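Molinate hydrolase (Gulosibacter molinativorax, PDB 4UB9) hydrolyses the thiocarbamate herbicide molinate and is a zinc-binding member of the amidohydrolase family. Local coordinates at residues T140-W145 against R167-G172. Sequence-based numbering, arbitrary orientation.
Sequences TVFDTW and RIFFAG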
ATOM      1  N   THR A 140     -39.743   8.496  10.924  1.00 36.89           N
ATOM      2  CA  THR A 140     -39.408   7.054  10.903  1.00 37.83           C
ATOM      3  C   THR A 140     -38.217   6.766  10.007  1.00 37.23           C
ATOM      4  O   THR A 140     -38.192   7.178   8.842  1.00 36.54           O
ATOM      5  CB  THR A 140     -40.589   6.189  10.443  1.00 42.24           C
ATOM      6  OG1 THR A 140     -41.715   6.437  11.295  1.00 38.44           O
ATOM      7  CG2 THR A 140     -40.247   4.708  10.502  1.00 39.73           C
ATOM      8  N   VAL A 141     -37.217   6.077  10.577  1.00 33.75           N
ATOM      9  CA  VAL A 141     -36.078   5.632   9.804  1.00 31.09           C
ATOM     10  C   VAL A 141     -35.939   4.117   9.791  1.00 30.43           C
ATOM     11  O   VAL A 141     -36.143   3.442  10.797  1.00 30.28           O
ATOM     12  CB  VAL A 141     -34.728   6.246  10.273  1.00 31.38           C
ATOM     13  CG1 VAL A 141     -34.712   7.745  10.031  1.00 33.05           C
ATOM     14  CG2 VAL A 141     -34.441   5.926  11.714  1.00 29.37           C
ATOM     15  N   PHE A 142     -35.533   3.616   8.643  1.00 28.59           N
ATOM     16  CA  PHE A 142     -35.240   2.195   8.454  1.00 28.29           C
ATOM     17  C   PHE A 142     -33.771   2.042   8.255  1.00 30.10           C
ATOM     18  O   PHE A 142     -33.202   2.441   7.218  1.00 29.74           O
ATOM     19  CB  PHE A 142     -36.014   1.664   7.267  1.00 28.41           C
ATOM     20  CG  PHE A 142     -37.469   1.597   7.523  1.00 28.03           C
ATOM     21  CD1 PHE A 142     -38.032   0.508   8.151  1.00 29.52           C
ATOM     22  CD2 PHE A 142     -38.291   2.654   7.189  1.00 30.78           C
ATOM     23  CE1 PHE A 142     -39.410   0.443   8.411  1.00 28.58           C
ATOM     24  CE2 PHE A 142     -39.647   2.604   7.450  1.00 29.37           C
ATOM     25  CZ  PHE A 142     -40.207   1.489   8.062  1.00 27.80           C
ATOM     26  N   ASP A 143     -33.144   1.488   9.283  1.00 32.98           N
ATOM     27  CA  ASP A 143     -31.701   1.266   9.313  1.00 33.42           C
ATOM     28  C   ASP A 143     -31.345  -0.140   8.821  1.00 35.59           C
ATOM     29  O   ASP A 143     -31.692  -1.144   9.406  1.00 38.07           O
ATOM     30  CB  ASP A 143     -31.139   1.499  10.705  1.00 33.87           C
ATOM     31  CG  ASP A 143     -29.615   1.321  10.766  1.00 36.76           C
ATOM     32  OD1 ASP A 143     -29.088   0.289  10.245  1.00 38.14           O
ATOM     33  OD2 ASP A 143     -28.938   2.183  11.377  1.00 37.31           O
ATOM     34  N   THR A 144     -30.573  -0.147   7.771  1.00 33.65           N
ATOM     35  CA  THR A 144     -30.371  -1.304   6.901  1.00 33.37           C
ATOM     36  C   THR A 144     -29.014  -2.007   7.139  1.00 33.15           C
ATOM     37  O   THR A 144     -28.728  -3.079   6.616  1.00 35.25           O
ATOM     38  CB  THR A 144     -30.526  -0.719   5.491  1.00 35.72           C
ATOM     39  OG1 THR A 144     -31.868  -0.946   5.027  1.00 39.30           O
ATOM     40  CG2 THR A 144     -29.583  -1.179   4.578  1.00 33.11           C
ATOM     41  N   TRP A 145     -28.187  -1.373   7.952  1.00 30.59           N
ATOM     42  CA  TRP A 145     -26.892  -1.899   8.345  1.00 34.56           C
ATOM     43  C   TRP A 145     -26.330  -1.116   9.522  1.00 36.31           C
ATOM     44  O   TRP A 145     -26.096   0.091   9.454  1.00 35.86           O
ATOM     45  CB  TRP A 145     -25.844  -1.870   7.224  1.00 35.01           C
ATOM     46  CG  TRP A 145     -24.494  -2.476   7.671  1.00 35.90           C
ATOM     47  CD1 TRP A 145     -24.189  -3.796   7.762  1.00 38.09           C
ATOM     48  CD2 TRP A 145     -23.342  -1.780   8.101  1.00 36.40           C
ATOM     49  NE1 TRP A 145     -22.915  -3.967   8.209  1.00 35.47           N
ATOM     50  CE2 TRP A 145     -22.362  -2.739   8.406  1.00 38.13           C
ATOM     51  CE3 TRP A 145     -23.030  -0.437   8.235  1.00 39.69           C
ATOM     52  CZ2 TRP A 145     -21.093  -2.398   8.843  1.00 39.43           C
ATOM     53  CZ3 TRP A 145     -21.783  -0.093   8.672  1.00 42.37           C
ATOM     54  CH2 TRP A 145     -20.826  -1.072   8.981  1.00 43.20           C
ATOM     55  N   ARG A 167     -38.324   7.355  15.078  1.00 37.20           N
ATOM     56  CA  ARG A 167     -38.423   5.967  15.477  1.00 37.88           C
ATOM     57  C   ARG A 167     -37.627   5.122  14.477  1.00 34.00           C
ATOM     58  O   ARG A 167     -37.492   5.446  13.280  1.00 34.02           O
ATOM     59  CB  ARG A 167     -39.838   5.463  15.674  1.00 37.58           C
ATOM     60  CG  ARG A 167     -40.579   5.060  14.445  1.00 39.88           C
ATOM     61  CD  ARG A 167     -41.943   4.466  14.805  1.00 36.66           C
ATOM     62  NE  ARG A 167     -42.788   5.451  15.451  1.00 38.75           N
ATOM     63  CZ  ARG A 167     -43.301   6.544  14.882  1.00 39.89           C
ATOM     64  NH1 ARG A 167     -43.116   6.823  13.595  1.00 43.58           N
ATOM     65  NH2 ARG A 167     -44.042   7.376  15.614  1.00 45.39           N
ATOM     66  N   ILE A 168     -37.073   4.070  15.023  1.00 34.88           N
ATOM     67  CA  ILE A 168     -36.160   3.201  14.330  1.00 34.24           C
ATOM     68  C   ILE A 168     -36.704   1.810  14.155  1.00 33.13           C
ATOM     69  O   ILE A 168     -37.223   1.203  15.078  1.00 37.09           O
ATOM     70  CB  ILE A 168     -34.870   3.047  15.115  1.00 36.57           C
ATOM     71  CG1 ILE A 168     -34.209   4.391  15.320  1.00 39.39           C
ATOM     72  CG2 ILE A 168     -33.894   2.133  14.361  1.00 38.70           C
ATOM     73  CD1 ILE A 168     -33.028   4.327  16.265  1.00 41.94           C
ATOM     74  N   PHE A 169     -36.529   1.308  12.952  1.00 36.42           N
ATOM     75  CA  PHE A 169     -36.613  -0.123  12.669  1.00 35.37           C
ATOM     76  C   PHE A 169     -35.336  -0.563  11.975  1.00 33.69           C
ATOM     77  O   PHE A 169     -34.814   0.146  11.135  1.00 30.07           O
ATOM     78  CB  PHE A 169     -37.827  -0.433  11.804  1.00 34.93           C
ATOM     79  CG  PHE A 169     -39.101  -0.025  12.442  1.00 32.48           C
ATOM     80  CD1 PHE A 169     -39.596  -0.702  13.552  1.00 32.51           C
ATOM     81  CD2 PHE A 169     -39.811   1.085  11.942  1.00 34.79           C
ATOM     82  CE1 PHE A 169     -40.787  -0.303  14.183  1.00 29.69           C
ATOM     83  CE2 PHE A 169     -40.979   1.494  12.566  1.00 33.16           C
ATOM     84  CZ  PHE A 169     -41.478   0.797  13.681  1.00 31.20           C
ATOM     85  N   PHE A 170     -34.857  -1.761  12.314  1.00 35.26           N
ATOM     86  CA  PHE A 170     -33.562  -2.184  11.814  1.00 31.91           C
ATOM     87  C   PHE A 170     -33.443  -3.628  11.307  1.00 34.12           C
ATOM     88  O   PHE A 170     -34.212  -4.499  11.668  1.00 28.92           O
ATOM     89  CB  PHE A 170     -32.515  -1.886  12.855  1.00 34.10           C
ATOM     90  CG  PHE A 170     -32.695  -2.634  14.115  1.00 30.73           C
ATOM     91  CD1 PHE A 170     -32.382  -3.980  14.179  1.00 29.79           C
ATOM     92  CD2 PHE A 170     -33.121  -1.998  15.250  1.00 27.71           C
ATOM     93  CE1 PHE A 170     -32.532  -4.674  15.376  1.00 30.96           C
ATOM     94  CE2 PHE A 170     -33.269  -2.676  16.445  1.00 28.32           C
ATOM     95  CZ  PHE A 170     -32.972  -4.013  16.524  1.00 28.80           C
ATOM     96  N   ALA A 171     -32.462  -3.828  10.439  1.00 32.32           N
ATOM     97  CA  ALA A 171     -32.046  -5.156   9.968  1.00 33.75           C
ATOM     98  C   ALA A 171     -30.998  -5.794  10.832  1.00 33.05           C
ATOM     99  O   ALA A 171     -30.799  -7.005  10.785  1.00 37.71           O
ATOM    100  CB  ALA A 171     -31.461  -5.062   8.568  1.00 33.63           C
ATOM    101  N   GLY A 172     -30.245  -4.962  11.523  1.00 33.16           N
ATOM    102  CA  GLY A 172     -28.972  -5.372  12.147  1.00 34.09           C
ATOM    103  C   GLY A 172     -27.898  -5.371  11.077  1.00 35.64           C
ATOM    104  O   GLY A 172     -27.661  -4.365  10.403  1.00 35.53           O
TER
HETATM  105  O   HOH W   1     -29.555  -2.177  11.164  1.00 28.97           O
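Strands 138-143 and 167-170 are neighbouring parallel strands of a beta-alpha-beta unit, joined through helix 148-159. Their short segments run at 23° to each other. Four backbone hydrogen bonds hold them in register. Val141 N gives to Arg167 O, and Val141 O takes the N-H of Phe169. Asp143 repeats the pattern two residues on, its N giving to Phe169 O and its O accepting from Ala171 N. All four run nearly along the C=O axis.

Thr140, Phe142, Arg167 and Phe169 share one face of the sheet. Arg167 bends at chi3, and its NH1 reaches Thr140 OG1 at 2.7 Å. The hydroxyl oxygen sits at the guanidinium edge, in its plane, although the bond is bent, with an N-H...O angle of 132°. Asp446 and Glu470 also pair with this guanidinium as salt bridges. An alanine in place of Arg167 removes the bond to Thr140 OG1 and the counter-charge to Asp446 and Glu470, and would probably loosen the start of the strand pair. Thr140 CG2, anti to the backbone N, touches the edge of the Phe169 ring. The Phe142 and Phe169 rings lie side by side and near parallel, planes at 29°, but offset so far that little of one lies over the other. Phe142 CE1 comes 3.6 Å from Phe169 CD2.

On the other face, Val141 CG2 packs 3.9 Å from Ile168 CG1. Asp143 CG is anti to its backbone N. Its OD1 accepts from Trp145 N at 3.0 Å in an Asx turn, using the anti lone pair. A water donates to the same OD1 and accepts from Gly172 N, linking the end of strand 138-143 to the turn after strand 167-170. Asn146 and the Leu100 N bind OD2. Thr144 follows, its side chain about 7 Å from the zinc. Parallel strands whose C-terminal loops approach the metal are typical of the amidohydrolase TIM barrel.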